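PDB 4KKM: polyprenyl synthetase, which probably acts as a prenyltransferase that joins isoprenyl diphosphates into farnesyl or longer chains, with magnesium as its usual metal cofactor. Local coordinates for residues B[169-174]-B[208-213]. Numbering follows the deposited sequence.
Sequences AIASGK and GALFGF
Leu210 holds its CG anti to its own carbonyl carbon and beside the backbone N (chi1 -61°), and chi2 (-158°) then sends CD2 to Ala171 O. Phe213 CB faces Ala171 by its place on the helix, whereas chi1 (172°) swings the ring away from Ala171 to lie against Ala167 and Leu168, farther back on helix 158-172. The methyl of Ala171 fits against helix 208-221, 4.2 Å from Phe213 CB and, nearer the start of the helix, 3.5 Å from Ala209 O. Small residues let the backbones come close, Ala171 CA lying 4.9 Å from Ala209 CA. In the largely alpha-helical isoprenoid synthase fold, the C-terminal end of helix 158-172 here meets the first turns of helix 208-221 in the buried interior, both also touching helix 87-109, where Ile100 receives Ser172 and Leu210. The carbonyl of Ala171 takes part in the packing: Ala209 CB lies 3.3 Å from Ala171 O, and Leu210 CD2 approaches the same oxygen at 3.7 Å. Ser172 adds a light touch, OG to Leu210 CD2 at 4.3 Å, its hydroxyl being hydrogen-bonded to Leu168 O one turn back. At Gly173 the chain leaves helical geometry, and Lys174 O is hydrogen-bonded to Arg53 NH1 of the second subunit.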
loop_
_atom_site.group_PDB
_atom_site.type_symbol
_atom_site.label_atom_id
_atom_site.label_comp_id
_atom_site.label_asym_id
_atom_site.label_seq_id
_atom_site.Cartn_x
_atom_site.Cartn_y
_atom_site.Cartn_z
ATOM N N ALA B 169 2.710 6.855 -4.634
ATOM C CA ALA B 169 3.200 5.480 -4.779
ATOM C C ALA B 169 4.713 5.453 -4.936
ATOM O O ALA B 169 5.399 4.600 -4.366
ATOM C CB ALA B 169 2.522 4.770 -5.954
ATOM N N ILE B 170 5.231 6.399 -5.710
ATOM C CA ILE B 170 6.674 6.532 -5.866
ATOM C C ILE B 170 7.320 6.940 -4.540
ATOM O O ILE B 170 8.327 6.359 -4.122
ATOM C CB ILE B 170 7.014 7.549 -6.966
ATOM C CG1 ILE B 170 6.535 7.023 -8.327
ATOM C CG2 ILE B 170 8.508 7.846 -6.982
ATOM C CD1 ILE B 170 6.637 8.052 -9.453
ATOM N N ALA B 171 6.718 7.910 -3.858
ATOM C CA ALA B 171 7.258 8.385 -2.579
ATOM C C ALA B 171 7.204 7.335 -1.466
ATOM O O ALA B 171 7.936 7.431 -0.474
ATOM C CB ALA B 171 6.526 9.646 -2.130
ATOM N N SER B 172 6.331 6.350 -1.620
ATOM C CA SER B 172 6.087 5.392 -0.543
ATOM C C SER B 172 6.868 4.081 -0.671
ATOM O O SER B 172 7.098 3.403 0.329
ATOM C CB SER B 172 4.581 5.098 -0.417
ATOM O OG SER B 172 3.860 6.298 -0.153
ATOM N N GLY B 173 7.274 3.731 -1.890
ATOM C CA GLY B 173 7.771 2.391 -2.167
ATOM C C GLY B 173 9.285 2.248 -2.176
ATOM O O GLY B 173 9.988 2.947 -1.456
ATOM N N LYS B 174 9.778 1.341 -3.015
ATOM C CA LYS B 174 11.207 1.025 -3.092
ATOM C C LYS B 174 12.065 2.228 -3.507
ATOM O O LYS B 174 13.264 2.274 -3.230
ATOM C CB LYS B 174 11.424 -0.115 -4.090
ATOM C CG LYS B 174 11.093 0.268 -5.534
ATOM C CD LYS B 174 11.232 -0.917 -6.486
ATOM C CE LYS B 174 10.721 -0.583 -7.888
ATOM N NZ LYS B 174 11.599 0.432 -8.549
ATOM N N GLY B 208 12.667 12.208 3.355
ATOM C CA GLY B 208 12.557 13.185 2.280
ATOM C C GLY B 208 11.443 12.897 1.282
ATOM O O GLY B 208 10.810 13.813 0.757
ATOM N N ALA B 209 11.204 11.622 1.011
ATOM C CA ALA B 209 10.201 11.235 0.025
ATOM C C ALA B 209 8.791 11.678 0.429
ATOM O O ALA B 209 8.054 12.227 -0.386
ATOM C CB ALA B 209 10.240 9.747 -0.209
ATOM N N LEU B 210 8.415 11.449 1.686
ATOM C CA LEU B 210 7.083 11.871 2.128
ATOM C C LEU B 210 6.966 13.389 2.221
ATOM O O LEU B 210 5.914 13.947 1.913
ATOM C CB LEU B 210 6.684 11.238 3.461
ATOM C CG LEU B 210 6.583 9.708 3.568
ATOM C CD1 LEU B 210 5.671 9.348 4.740
ATOM C CD2 LEU B 210 6.088 9.048 2.280
ATOM N N PHE B 211 8.034 14.055 2.665
ATOM C CA PHE B 211 8.042 15.517 2.711
ATOM C C PHE B 211 7.890 16.068 1.297
ATOM O O PHE B 211 7.126 17.010 1.062
ATOM C CB PHE B 211 9.341 16.047 3.340
ATOM C CG PHE B 211 9.454 15.782 4.817
ATOM C CD1 PHE B 211 8.336 15.856 5.632
ATOM C CD2 PHE B 211 10.674 15.453 5.389
ATOM C CE1 PHE B 211 8.428 15.609 6.993
ATOM C CE2 PHE B 211 10.778 15.204 6.755
ATOM C CZ PHE B 211 9.650 15.285 7.557
ATOM N N GLY B 212 8.632 15.481 0.362
ATOM C CA GLY B 212 8.533 15.874 -1.036
ATOM C C GLY B 212 7.102 15.765 -1.534
ATOM O O GLY B 212 6.605 16.648 -2.235
ATOM N N PHE B 213 6.427 14.685 -1.156
ATOM C CA PHE B 213 5.034 14.514 -1.560
ATOM C C PHE B 213 4.149 15.635 -1.025
ATOM O O PHE B 213 3.286 16.143 -1.733
ATOM C CB PHE B 213 4.455 13.180 -1.094
ATOM C CG PHE B 213 2.976 13.074 -1.343
ATOM C CD1 PHE B 213 2.502 12.717 -2.595
ATOM C CD2 PHE B 213 2.065 13.397 -0.351
ATOM C CE1 PHE B 213 1.139 12.643 -2.838
ATOM C CE2 PHE B 213 0.705 13.345 -0.598
ATOM C CZ PHE B 213 0.244 12.964 -1.839
#